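Local structure of flagellar brake protein YcgR (Klebsiella pneumoniae, 5KEC) at residues S38-L43 with L68-S73; T28-F33 with A49-Q54; I17-E22 with E102-V107. The protein binds the second messenger c-di-GMP and probably activates transcription of the type 3 fimbriae genes in response. All coordinates share one frame; numbering follows the deposited sequence.

Interaction 1. Residues S38-L43 with L68-S73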
ATOM      1  N   SER B  38       8.411  -4.277   4.429  1.00 35.91           N
ATOM      2  CA  SER B  38       7.618  -4.708   5.564  1.00 31.43           C
ATOM      3  C   SER B  38       8.572  -5.010   6.700  1.00 34.55           C
ATOM      4  O   SER B  38       9.558  -5.726   6.519  1.00 30.38           O
ATOM      5  CB  SER B  38       6.816  -5.957   5.208  1.00 36.41           C
ATOM      6  OG  SER B  38       6.401  -6.643   6.370  1.00 41.16           O
ATOM      7  N   ILE B  39       8.304  -4.448   7.871  1.00 37.56           N
ATOM      8  CA  ILE B  39       9.106  -4.791   9.034  1.00 41.42           C
ATOM      9  C   ILE B  39       8.221  -5.331  10.150  1.00 30.07           C
ATOM     10  O   ILE B  39       7.054  -4.967  10.266  1.00 20.48           O
ATOM     11  CB  ILE B  39       9.949  -3.601   9.539  1.00 44.32           C
ATOM     12  CG1 ILE B  39       9.115  -2.683  10.428  1.00 36.25           C
ATOM     13  CG2 ILE B  39      10.542  -2.827   8.366  1.00 50.07           C
ATOM     14  CD1 ILE B  39       9.877  -1.483  10.928  1.00 40.80           C
ATOM     15  N   ILE B  40       8.779  -6.230  10.949  1.00 29.36           N
ATOM     16  CA  ILE B  40       8.076  -6.743  12.110  1.00 23.46           C
ATOM     17  C   ILE B  40       8.766  -6.206  13.346  1.00 28.05           C
ATOM     18  O   ILE B  40       9.997  -6.234  13.444  1.00 24.64           O
ATOM     19  CB  ILE B  40       8.120  -8.274  12.170  1.00 29.15           C
ATOM     20  CG1 ILE B  40       7.521  -8.883  10.903  1.00 33.03           C
ATOM     21  CG2 ILE B  40       7.390  -8.780  13.412  1.00 36.62           C
ATOM     22  CD1 ILE B  40       6.035  -8.711  10.787  1.00 33.23           C
ATOM     23  N   THR B  41       7.969  -5.714  14.287  1.00 24.01           N
ATOM     24  CA  THR B  41       8.487  -5.242  15.554  1.00 22.85           C
ATOM     25  C   THR B  41       7.404  -5.412  16.614  1.00 22.02           C
ATOM     26  O   THR B  41       6.480  -6.207  16.436  1.00 30.69           O
ATOM     27  CB  THR B  41       8.952  -3.772  15.444  1.00 26.90           C
ATOM     28  OG1 THR B  41       9.582  -3.365  16.665  1.00 29.30           O
ATOM     29  CG2 THR B  41       7.769  -2.852  15.133  1.00 24.00           C
ATOM     30  N   GLN B  42       7.527  -4.697  17.726  1.00 21.19           N
ATOM     31  CA  GLN B  42       6.500  -4.706  18.762  1.00 17.82           C
ATOM     32  C   GLN B  42       6.070  -3.279  19.063  1.00 23.88           C
ATOM     33  O   GLN B  42       6.825  -2.333  18.830  1.00 28.53           O
ATOM     34  CB  GLN B  42       7.004  -5.361  20.054  1.00 24.63           C
ATOM     35  CG  GLN B  42       6.665  -6.839  20.213  1.00 28.90           C
ATOM     36  CD  GLN B  42       7.524  -7.740  19.345  1.00 29.06           C
ATOM     37  OE1 GLN B  42       8.527  -7.306  18.777  1.00 29.65           O
ATOM     38  NE2 GLN B  42       7.129  -9.001  19.233  1.00 26.44           N
ATOM     39  N   LEU B  43       4.848  -3.127  19.566  1.00 23.76           N
ATOM     40  CA  LEU B  43       4.391  -1.848  20.093  1.00 24.29           C
ATOM     41  C   LEU B  43       5.296  -1.455  21.250  1.00 23.67           C
ATOM     42  O   LEU B  43       5.599  -2.284  22.106  1.00 21.02           O
ATOM     43  CB  LEU B  43       2.964  -1.987  20.615  1.00 20.23           C
ATOM     44  CG  LEU B  43       1.875  -2.245  19.578  1.00 17.50           C
ATOM     45  CD1 LEU B  43       0.652  -2.844  20.271  1.00 16.21           C
ATOM     46  CD2 LEU B  43       1.527  -0.959  18.849  1.00 22.98           C
ATOM     47  N   LEU B  68      -0.469  -4.397  10.476  1.00 25.28           N
ATOM     48  CA  LEU B  68      -1.078  -5.671  10.792  1.00 30.83           C
ATOM     49  C   LEU B  68      -0.591  -6.100  12.174  1.00 25.54           C
ATOM     50  O   LEU B  68       0.603  -6.301  12.388  1.00 25.29           O
ATOM     51  CB  LEU B  68      -0.683  -6.704   9.740  1.00 36.13           C
ATOM     52  CG  LEU B  68      -1.679  -7.795   9.363  1.00 43.29           C
ATOM     53  CD1 LEU B  68      -3.019  -7.190   8.981  1.00 46.28           C
ATOM     54  CD2 LEU B  68      -1.119  -8.619   8.215  1.00 39.96           C
ATOM     55  N   LEU B  69      -1.513  -6.211  13.122  1.00 27.62           N
ATOM     56  CA  LEU B  69      -1.197  -6.793  14.416  1.00 28.86           C
ATOM     57  C   LEU B  69      -1.502  -8.273  14.356  1.00 28.02           C
ATOM     58  O   LEU B  69      -2.651  -8.664  14.148  1.00 24.79           O
ATOM     59  CB  LEU B  69      -2.015  -6.141  15.527  1.00 28.20           C
ATOM     60  CG  LEU B  69      -1.431  -4.870  16.136  1.00 33.22           C
ATOM     61  CD1 LEU B  69      -2.478  -4.191  17.005  1.00 31.85           C
ATOM     62  CD2 LEU B  69      -0.170  -5.192  16.942  1.00 26.05           C
ATOM     63  N   HIS B  70      -0.469  -9.096  14.523  1.00 29.11           N
ATOM     64  CA  HIS B  70      -0.633 -10.537  14.418  1.00 32.32           C
ATOM     65  C   HIS B  70      -1.077 -11.119  15.756  1.00 38.72           C
ATOM     66  O   HIS B  70      -0.313 -11.811  16.428  1.00 39.22           O
ATOM     67  CB  HIS B  70       0.663 -11.194  13.928  1.00 24.76           C
ATOM     68  CG  HIS B  70       1.091 -10.740  12.567  1.00 30.31           C
ATOM     69  ND1 HIS B  70       0.750 -11.419  11.414  1.00 28.13           N
ATOM     70  CD2 HIS B  70       1.827  -9.676  12.169  1.00 33.32           C
ATOM     71  CE1 HIS B  70       1.258 -10.793  10.369  1.00 30.87           C
ATOM     72  NE2 HIS B  70       1.917  -9.731  10.799  1.00 34.92           N
ATOM     73  N   SER B  71      -2.320 -10.828  16.132  1.00 32.61           N
ATOM     74  CA  SER B  71      -2.865 -11.270  17.410  1.00 37.13           C
ATOM     75  C   SER B  71      -3.289 -12.733  17.372  1.00 41.03           C
ATOM     76  O   SER B  71      -3.404 -13.331  16.300  1.00 33.55           O
ATOM     77  CB  SER B  71      -4.055 -10.401  17.812  1.00 38.79           C
ATOM     78  OG  SER B  71      -4.651 -10.878  19.005  1.00 49.98           O
ATOM     79  N   ASP B  72      -3.518 -13.297  18.555  1.00 45.20           N
ATOM     80  CA  ASP B  72      -3.979 -14.674  18.690  1.00 48.07           C
ATOM     81  C   ASP B  72      -5.402 -14.805  18.170  1.00 52.54           C
ATOM     82  O   ASP B  72      -5.828 -15.883  17.754  1.00 60.59           O
ATOM     83  CB  ASP B  72      -3.941 -15.104  20.157  1.00 49.45           C
ATOM     84  CG  ASP B  72      -2.539 -15.123  20.725  1.00 53.29           C
ATOM     85  OD1 ASP B  72      -1.602 -15.488  19.985  1.00 60.36           O
ATOM     86  OD2 ASP B  72      -2.373 -14.773  21.913  1.00 51.18           O
ATOM     87  N   SER B  73      -6.133 -13.695  18.202  1.00 49.16           N
ATOM     88  CA  SER B  73      -7.539 -13.681  17.823  1.00 55.56           C
ATOM     89  C   SER B  73      -7.703 -13.536  16.313  1.00 53.03           C
ATOM     90  O   SER B  73      -8.804 -13.676  15.782  1.00 55.58           O
ATOM     91  CB  SER B  73      -8.264 -12.546  18.544  1.00 56.04           C
ATOM     92  OG  SER B  73      -7.656 -11.293  18.264  1.00 59.10           O
TER
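Two small side-chain contacts, a methyl of I40 against the H70 imidazole and an apolar pair, L43 with L69, reach across an intervening strand: residues 38-43 and 68-73 belong to strands 37-46 and 64-71, which flank strand 29-34 and pair with it antiparallel. The two segments share no hydrogen bond, and even their nearest alpha carbons, I40 CA and L68 CA, stay 9.3 Å apart, so side chains alone close the gap. I40 is exposed, and its chi2 of -70° bends the chain so that CD1 swings to within 4.2 Å of H70 NE2, meeting the imidazole obliquely. L43 and L69 form the buried half. Each has CG beside its backbone N, and the two side chains cross at about a right angle, with L43 CD1 4.2 Å from L69 CD2. The arrangement illustrates how a curled antiparallel barrel, here the YcgR-like domain, can bring next-but-one strands together on both of its faces: the leucines turn inward, where L43 also packs on F51, while I40 and H70 lie on the outside. H70 is a residue seen to bind c-di-GMP in this protein, although no ligand is present here. Its NE2 is hydrogen-bonded to E31 and its ND1 to K75. Bonds at both nitrogens would hold the ring's rotation, beside R110, another residue seen to bind c-di-GMP. In the backbone, H70 centres an inverse gamma turn whose closing bond, S71 N to L69 O at 3.0 Å, is weak. Just beyond it, S71 OG and S73 OG share a hydrogen bond of 3.1 Å, and S71 OG is also bonded to E23 of helix 13-25.

Interaction 2. Residues T28-F33 with A49-Q54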
ATOM      1  N   THR B  28       2.708  -8.716  21.058  1.00 23.83           N
ATOM      2  CA  THR B  28       2.202  -9.112  19.748  1.00 30.45           C
ATOM      3  C   THR B  28       3.029  -8.491  18.632  1.00 26.79           C
ATOM      4  O   THR B  28       3.393  -7.318  18.702  1.00 29.02           O
ATOM      5  CB  THR B  28       0.725  -8.723  19.596  1.00 22.54           C
ATOM      6  OG1 THR B  28      -0.032  -9.415  20.593  1.00 21.39           O
ATOM      7  CG2 THR B  28       0.189  -9.090  18.214  1.00 23.49           C
ATOM      8  N   GLU B  29       3.341  -9.282  17.609  1.00 23.89           N
ATOM      9  CA  GLU B  29       4.094  -8.757  16.480  1.00 26.13           C
ATOM     10  C   GLU B  29       3.243  -7.756  15.715  1.00 23.05           C
ATOM     11  O   GLU B  29       2.093  -8.033  15.378  1.00 25.80           O
ATOM     12  CB  GLU B  29       4.528  -9.877  15.536  1.00 28.06           C
ATOM     13  CG  GLU B  29       5.541 -10.844  16.127  1.00 38.50           C
ATOM     14  CD  GLU B  29       4.902 -12.107  16.671  1.00 43.57           C
ATOM     15  OE1 GLU B  29       3.665 -12.120  16.879  1.00 42.23           O
ATOM     16  OE2 GLU B  29       5.645 -13.089  16.888  1.00 49.65           O
ATOM     17  N   ILE B  30       3.807  -6.591  15.445  1.00 20.70           N
ATOM     18  CA  ILE B  30       3.122  -5.629  14.595  1.00 22.92           C
ATOM     19  C   ILE B  30       3.880  -5.535  13.278  1.00 18.78           C
ATOM     20  O   ILE B  30       5.110  -5.395  13.262  1.00 29.13           O
ATOM     21  CB  ILE B  30       2.947  -4.252  15.297  1.00 25.43           C
ATOM     22  CG1 ILE B  30       2.147  -3.284  14.419  1.00 34.73           C
ATOM     23  CG2 ILE B  30       4.291  -3.653  15.717  1.00 20.91           C
ATOM     24  CD1 ILE B  30       1.730  -2.022  15.149  1.00 37.10           C
ATOM     25  N   GLU B  31       3.158  -5.676  12.172  1.00 21.46           N
ATOM     26  CA  GLU B  31       3.771  -5.565  10.854  1.00 23.68           C
ATOM     27  C   GLU B  31       3.451  -4.216  10.219  1.00 28.80           C
ATOM     28  O   GLU B  31       2.288  -3.835  10.109  1.00 24.18           O
ATOM     29  CB  GLU B  31       3.306  -6.696   9.942  1.00 23.02           C
ATOM     30  CG  GLU B  31       4.104  -6.803   8.654  1.00 27.55           C
ATOM     31  CD  GLU B  31       3.910  -8.137   7.954  1.00 35.57           C
ATOM     32  OE1 GLU B  31       3.037  -8.922   8.382  1.00 33.28           O
ATOM     33  OE2 GLU B  31       4.643  -8.404   6.977  1.00 36.68           O
ATOM     34  N   ILE B  32       4.494  -3.503   9.805  1.00 24.21           N
ATOM     35  CA  ILE B  32       4.356  -2.177   9.213  1.00 27.08           C
ATOM     36  C   ILE B  32       4.730  -2.232   7.741  1.00 31.17           C
ATOM     37  O   ILE B  32       5.845  -2.632   7.400  1.00 32.86           O
ATOM     38  CB  ILE B  32       5.304  -1.177   9.899  1.00 25.66           C
ATOM     39  CG1 ILE B  32       5.315  -1.407  11.414  1.00 32.08           C
ATOM     40  CG2 ILE B  32       4.937   0.257   9.532  1.00 28.79           C
ATOM     41  CD1 ILE B  32       6.328  -0.548  12.160  1.00 33.20           C
ATOM     42  N   PHE B  33       3.803  -1.838   6.872  1.00 27.04           N
ATOM     43  CA  PHE B  33       4.058  -1.826   5.437  1.00 32.59           C
ATOM     44  C   PHE B  33       4.269  -0.404   4.939  1.00 37.32           C
ATOM     45  O   PHE B  33       3.512   0.500   5.284  1.00 32.86           O
ATOM     46  CB  PHE B  33       2.882  -2.432   4.662  1.00 34.67           C
ATOM     47  CG  PHE B  33       2.587  -3.855   5.012  1.00 37.31           C
ATOM     48  CD1 PHE B  33       3.297  -4.889   4.424  1.00 26.31           C
ATOM     49  CD2 PHE B  33       1.584  -4.164   5.918  1.00 42.74           C
ATOM     50  CE1 PHE B  33       3.018  -6.206   4.742  1.00 25.90           C
ATOM     51  CE2 PHE B  33       1.304  -5.484   6.238  1.00 33.54           C
ATOM     52  CZ  PHE B  33       2.022  -6.502   5.650  1.00 25.90           C
ATOM     53  N   ALA B  49      -4.281   8.405  22.900  1.00 29.71           N
ATOM     54  CA  ALA B  49      -4.372   9.028  21.582  1.00 33.82           C
ATOM     55  C   ALA B  49      -3.414   8.452  20.536  1.00 38.88           C
ATOM     56  O   ALA B  49      -3.634   8.619  19.334  1.00 35.86           O
ATOM     57  CB  ALA B  49      -4.168  10.530  21.707  1.00 33.49           C
ATOM     58  N   GLU B  50      -2.359   7.778  20.989  1.00 29.75           N
ATOM     59  CA  GLU B  50      -1.284   7.361  20.092  1.00 28.86           C
ATOM     60  C   GLU B  50      -0.665   6.023  20.489  1.00 24.91           C
ATOM     61  O   GLU B  50      -0.784   5.584  21.628  1.00 21.70           O
ATOM     62  CB  GLU B  50      -0.189   8.431  20.057  1.00 40.00           C
ATOM     63  CG  GLU B  50      -0.617   9.747  19.431  1.00 49.11           C
ATOM     64  CD  GLU B  50       0.386  10.863  19.662  1.00 54.34           C
ATOM     65  OE1 GLU B  50       1.149  10.788  20.653  1.00 37.20           O
ATOM     66  OE2 GLU B  50       0.405  11.816  18.852  1.00 52.48           O
ATOM     67  N   PHE B  51      -0.024   5.367  19.529  1.00 24.23           N
ATOM     68  CA  PHE B  51       0.789   4.196  19.829  1.00 27.16           C
ATOM     69  C   PHE B  51       2.164   4.399  19.229  1.00 23.99           C
ATOM     70  O   PHE B  51       2.308   5.084  18.221  1.00 32.75           O
ATOM     71  CB  PHE B  51       0.154   2.911  19.292  1.00 22.66           C
ATOM     72  CG  PHE B  51       0.178   2.795  17.794  1.00 25.34           C
ATOM     73  CD1 PHE B  51       1.253   2.198  17.149  1.00 23.37           C
ATOM     74  CD2 PHE B  51      -0.880   3.273  17.030  1.00 24.66           C
ATOM     75  CE1 PHE B  51       1.276   2.080  15.764  1.00 22.19           C
ATOM     76  CE2 PHE B  51      -0.868   3.163  15.644  1.00 20.42           C
ATOM     77  CZ  PHE B  51       0.216   2.570  15.010  1.00 23.43           C
ATOM     78  N   HIS B  52       3.177   3.805  19.850  1.00 23.34           N
ATOM     79  CA  HIS B  52       4.547   3.991  19.393  1.00 26.70           C
ATOM     80  C   HIS B  52       5.152   2.713  18.863  1.00 27.58           C
ATOM     81  O   HIS B  52       4.820   1.624  19.316  1.00 22.75           O
ATOM     82  CB  HIS B  52       5.430   4.491  20.532  1.00 22.98           C
ATOM     83  CG  HIS B  52       5.059   5.848  21.025  1.00 26.99           C
ATOM     84  ND1 HIS B  52       5.873   6.580  21.864  1.00 38.56           N
ATOM     85  CD2 HIS B  52       3.965   6.609  20.798  1.00 33.80           C
ATOM     86  CE1 HIS B  52       5.289   7.735  22.135  1.00 50.39           C
ATOM     87  NE2 HIS B  52       4.131   7.778  21.501  1.00 40.21           N
ATOM     88  N   ILE B  53       6.055   2.864  17.903  1.00 28.73           N
ATOM     89  CA  ILE B  53       6.950   1.790  17.516  1.00 28.01           C
ATOM     90  C   ILE B  53       8.334   2.400  17.345  1.00 26.29           C
ATOM     91  O   ILE B  53       8.468   3.617  17.214  1.00 32.80           O
ATOM     92  CB  ILE B  53       6.493   1.103  16.219  1.00 26.32           C
ATOM     93  CG1 ILE B  53       6.398   2.114  15.080  1.00 28.70           C
ATOM     94  CG2 ILE B  53       5.154   0.385  16.428  1.00 19.29           C
ATOM     95  CD1 ILE B  53       7.631   2.157  14.208  1.00 37.35           C
ATOM     96  N   GLN B  54       9.361   1.557  17.360  1.00 19.53           N
ATOM     97  CA  GLN B  54      10.732   2.022  17.220  1.00 20.05           C
ATOM     98  C   GLN B  54      11.437   1.227  16.145  1.00 24.34           C
ATOM     99  O   GLN B  54      11.297   0.003  16.065  1.00 30.84           O
ATOM    100  CB  GLN B  54      11.483   1.900  18.553  1.00 21.78           C
ATOM    101  CG  GLN B  54      10.921   2.790  19.668  1.00 22.10           C
ATOM    102  CD  GLN B  54      11.458   2.412  21.040  1.00 20.71           C
ATOM    103  OE1 GLN B  54      12.521   1.809  21.153  1.00 31.81           O
ATOM    104  NE2 GLN B  54      10.713   2.749  22.087  1.00 26.33           N
TER
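I30 and I32 face F51 and I53 inside the closed antiparallel barrel of the YcgR-like domain, a worked case of core packing between strands that are not direct neighbours. Strand 37-46 pairs with both partners, and the curl it spans turns the segments 29-33 and 50-54 to an angle of 81°, with 10.2 Å between their axes at closest approach. No hydrogen bond joins them. Polar groups are sorted onto the other face of each strand: E31 forms a salt bridge with R110 and also bonds S38, while E50 pairs with K84.

The aliphatic-aromatic contact is a single methyl on a ring. With CG1 opposite the backbone N (chi1 -176°) and chi2 extended, I30 sends CD1 across the barrel to F51 CE1 at 4.2 Å, an oblique approach. F51 belongs to an aromatic cluster in which F67 meets it edge-to-face, with F98 and F20 also touching.

The aliphatic contacts centre on I53, whose two branches are divided between two partners. Its CG2 lies 4.2 Å from I30 CG2, those two side chains crossing at about a right angle. Its other branch, rotated off a staggered position at chi2 96°, meets I32 tip to tip: I32 CD1 stands 3.6 Å from I53 CD1 and 4.0 Å from I53 CG1.

Interaction 3. Residues I17-E22 with E102-V107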
ATOM      1  N   ILE B  17      -8.486   1.212  22.154  1.00 25.33           N
ATOM      2  CA  ILE B  17      -7.443   1.475  23.137  1.00 28.40           C
ATOM      3  C   ILE B  17      -7.168   0.206  23.934  1.00 27.11           C
ATOM      4  O   ILE B  17      -6.018  -0.202  24.079  1.00 32.04           O
ATOM      5  CB  ILE B  17      -7.820   2.631  24.084  1.00 28.47           C
ATOM      6  CG1 ILE B  17      -7.916   3.938  23.305  1.00 39.92           C
ATOM      7  CG2 ILE B  17      -6.792   2.772  25.191  1.00 29.47           C
ATOM      8  CD1 ILE B  17      -8.385   5.129  24.145  1.00 44.82           C
ATOM      9  N   ALA B  18      -8.231  -0.424  24.430  1.00 24.64           N
ATOM     10  CA  ALA B  18      -8.116  -1.660  25.198  1.00 32.65           C
ATOM     11  C   ALA B  18      -7.369  -2.753  24.433  1.00 29.99           C
ATOM     12  O   ALA B  18      -6.574  -3.493  25.017  1.00 30.22           O
ATOM     13  CB  ALA B  18      -9.493  -2.158  25.614  1.00 29.94           C
ATOM     14  N   ILE B  19      -7.632  -2.857  23.129  1.00 23.98           N
ATOM     15  CA  ILE B  19      -6.982  -3.872  22.303  1.00 21.79           C
ATOM     16  C   ILE B  19      -5.494  -3.584  22.134  1.00 30.75           C
ATOM     17  O   ILE B  19      -4.660  -4.494  22.220  1.00 28.93           O
ATOM     18  CB  ILE B  19      -7.649  -4.007  20.918  1.00 21.00           C
ATOM     19  CG1 ILE B  19      -8.964  -4.784  21.035  1.00 22.13           C
ATOM     20  CG2 ILE B  19      -6.715  -4.707  19.937  1.00 25.57           C
ATOM     21  CD1 ILE B  19      -9.868  -4.650  19.809  1.00 24.75           C
ATOM     22  N   PHE B  20      -5.154  -2.320  21.909  1.00 23.04           N
ATOM     23  CA  PHE B  20      -3.747  -1.960  21.762  1.00 26.97           C
ATOM     24  C   PHE B  20      -2.956  -2.238  23.041  1.00 20.94           C
ATOM     25  O   PHE B  20      -1.859  -2.802  22.990  1.00 22.26           O
ATOM     26  CB  PHE B  20      -3.585  -0.506  21.299  1.00 20.26           C
ATOM     27  CG  PHE B  20      -3.539  -0.359  19.806  1.00 21.52           C
ATOM     28  CD1 PHE B  20      -4.678  -0.550  19.043  1.00 21.88           C
ATOM     29  CD2 PHE B  20      -2.351  -0.039  19.163  1.00 17.12           C
ATOM     30  CE1 PHE B  20      -4.636  -0.429  17.665  1.00 24.68           C
ATOM     31  CE2 PHE B  20      -2.300   0.081  17.784  1.00 22.93           C
ATOM     32  CZ  PHE B  20      -3.444  -0.112  17.034  1.00 27.14           C
ATOM     33  N   ARG B  21      -3.524  -1.859  24.182  1.00 18.66           N
ATOM     34  CA  ARG B  21      -2.881  -2.090  25.470  1.00 21.29           C
ATOM     35  C   ARG B  21      -2.614  -3.567  25.724  1.00 24.62           C
ATOM     36  O   ARG B  21      -1.578  -3.929  26.282  1.00 20.39           O
ATOM     37  CB  ARG B  21      -3.717  -1.509  26.608  1.00 26.67           C
ATOM     38  CG  ARG B  21      -3.755   0.009  26.638  1.00 32.19           C
ATOM     39  CD  ARG B  21      -4.389   0.502  27.927  1.00 39.92           C
ATOM     40  NE  ARG B  21      -4.425   1.959  28.009  1.00 57.55           N
ATOM     41  CZ  ARG B  21      -3.400   2.709  28.401  1.00 73.26           C
ATOM     42  NH1 ARG B  21      -2.248   2.138  28.734  1.00 74.87           N
ATOM     43  NH2 ARG B  21      -3.521   4.031  28.452  1.00 75.25           N
ATOM     44  N   GLU B  22      -3.549  -4.416  25.309  1.00 23.30           N
ATOM     45  CA  GLU B  22      -3.417  -5.850  25.513  1.00 29.64           C
ATOM     46  C   GLU B  22      -2.343  -6.440  24.611  1.00 25.11           C
ATOM     47  O   GLU B  22      -1.482  -7.194  25.070  1.00 26.27           O
ATOM     48  CB  GLU B  22      -4.756  -6.550  25.271  1.00 30.65           C
ATOM     49  CG  GLU B  22      -4.697  -8.059  25.424  1.00 38.42           C
ATOM     50  CD  GLU B  22      -6.074  -8.695  25.456  1.00 49.03           C
ATOM     51  OE1 GLU B  22      -6.751  -8.732  24.405  1.00 52.99           O
ATOM     52  OE2 GLU B  22      -6.483  -9.154  26.542  1.00 53.17           O
ATOM     53  N   GLU B 102      -8.966   4.604  14.036  1.00 27.45           N
ATOM     54  CA  GLU B 102     -10.343   4.861  14.427  1.00 34.27           C
ATOM     55  C   GLU B 102     -11.197   3.709  13.938  1.00 27.28           C
ATOM     56  O   GLU B 102     -12.386   3.631  14.224  1.00 25.70           O
ATOM     57  CB  GLU B 102     -10.822   6.188  13.841  1.00 36.00           C
ATOM     58  CG  GLU B 102     -10.078   7.395  14.387  1.00 41.84           C
ATOM     59  CD  GLU B 102     -10.297   8.646  13.558  1.00 48.82           C
ATOM     60  OE1 GLU B 102     -10.298   8.544  12.313  1.00 51.74           O
ATOM     61  OE2 GLU B 102     -10.472   9.732  14.154  1.00 44.16           O
ATOM     62  N   CYS B 103     -10.571   2.809  13.194  1.00 27.27           N
ATOM     63  CA  CYS B 103     -11.242   1.606  12.736  1.00 31.35           C
ATOM     64  C   CYS B 103     -10.267   0.435  12.671  1.00 29.09           C
ATOM     65  O   CYS B 103      -9.147   0.569  12.179  1.00 33.59           O
ATOM     66  CB  CYS B 103     -11.888   1.834  11.369  1.00 30.70           C
ATOM     67  SG  CYS B 103     -13.198   0.653  10.977  1.00 49.21           S
ATOM     68  N   LEU B 104     -10.702  -0.707  13.189  1.00 34.65           N
ATOM     69  CA  LEU B 104      -9.927  -1.932  13.124  1.00 26.68           C
ATOM     70  C   LEU B 104     -10.752  -2.978  12.408  1.00 29.54           C
ATOM     71  O   LEU B 104     -11.969  -3.048  12.589  1.00 29.86           O
ATOM     72  CB  LEU B 104      -9.598  -2.450  14.526  1.00 37.14           C
ATOM     73  CG  LEU B 104      -8.715  -1.597  15.432  1.00 37.02           C
ATOM     74  CD1 LEU B 104      -8.613  -2.236  16.805  1.00 26.06           C
ATOM     75  CD2 LEU B 104      -7.344  -1.430  14.810  1.00 42.08           C
ATOM     76  N   GLN B 105     -10.088  -3.790  11.596  1.00 31.36           N
ATOM     77  CA  GLN B 105     -10.745  -4.936  10.990  1.00 40.58           C
ATOM     78  C   GLN B 105      -9.977  -6.220  11.289  1.00 32.44           C
ATOM     79  O   GLN B 105      -8.815  -6.368  10.915  1.00 36.58           O
ATOM     80  CB  GLN B 105     -10.918  -4.741   9.487  1.00 45.39           C
ATOM     81  CG  GLN B 105     -11.519  -5.944   8.788  1.00 51.62           C
ATOM     82  CD  GLN B 105     -11.970  -5.624   7.381  1.00 62.65           C
ATOM     83  OE1 GLN B 105     -12.602  -4.596   7.141  1.00 69.98           O
ATOM     84  NE2 GLN B 105     -11.643  -6.500   6.438  1.00 63.94           N
ATOM     85  N   VAL B 106     -10.633  -7.142  11.982  1.00 31.69           N
ATOM     86  CA  VAL B 106     -10.031  -8.421  12.292  1.00 32.98           C
ATOM     87  C   VAL B 106     -10.220  -9.356  11.112  1.00 33.48           C
ATOM     88  O   VAL B 106     -11.343  -9.729  10.774  1.00 34.24           O
ATOM     89  CB  VAL B 106     -10.647  -9.049  13.547  1.00 38.55           C
ATOM     90  CG1 VAL B 106      -9.963 -10.371  13.866  1.00 41.74           C
ATOM     91  CG2 VAL B 106     -10.534  -8.092  14.719  1.00 40.67           C
ATOM     92  N   VAL B 107      -9.112  -9.715  10.477  1.00 33.09           N
ATOM     93  CA  VAL B 107      -9.134 -10.625   9.348  1.00 39.28           C
ATOM     94  C   VAL B 107      -8.331 -11.873   9.682  1.00 40.82           C
ATOM     95  O   VAL B 107      -7.401 -11.832  10.487  1.00 43.89           O
ATOM     96  CB  VAL B 107      -8.549  -9.967   8.089  1.00 39.13           C
ATOM     97  CG1 VAL B 107      -9.488  -8.894   7.570  1.00 45.17           C
ATOM     98  CG2 VAL B 107      -7.175  -9.380   8.393  1.00 37.01           C
TER
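The 3.0 Å backbone bond from R21 N to I17 O secures the helical turn that brings I19 and F20 to L104, the residue through which residues 102-107 meet helix 13-25. A second bond of the same series, E22 N to A18 O at 3.2 Å, continues the helix; no hydrogen bond crosses to the strand.

Across the interface, L104 serves as a fork. Its CG lies beside the backbone N (chi1 -64°) with chi2 near 175°, and each terminal methyl takes a different partner. CD1 comes up against I19 CD1 at 4.1 Å, the two side chains reaching tip to tip. CD2 approaches F20 CE1, also at 4.1 Å, and sits at the edge of the ring, near its plane. L104 does not cover a face of the ring. F20 also meets the F51 ring, packs edge-to-face with F78 and touches L43, L100 and P101.

The example shows a helix set against a barrel by a few side chains. Strand 104-107 pairs antiparallel with strands 74-87 and 9-10, so L104, which also touches I76 and F78, joins helix 13-25 to the strand lying between those two. Since methyl groups and a ring edge make the whole interface, its cohesion probably comes from dispersion and the exclusion of water, and shape rather than directed bonding sets the fit.

All three contacts lie within one YcgR-like domain and on one side of the chain's centre. Interactions 1 and 2 are about 7 Å apart, centre to centre, and interaction 3 is about 12 Å from each. The segments of interactions 1 and 2 alternate along the chain, all on strands of one curled sheet; interaction 3 brackets both, bringing helix 13-25 to strand 104-107, late in the same sheet. F20 links the set, touching L43 and L69 of interaction 1 and F51 of interaction 2. One continuous apolar interior thus backs the outer surface that carries H70, a residue seen to bind c-di-GMP.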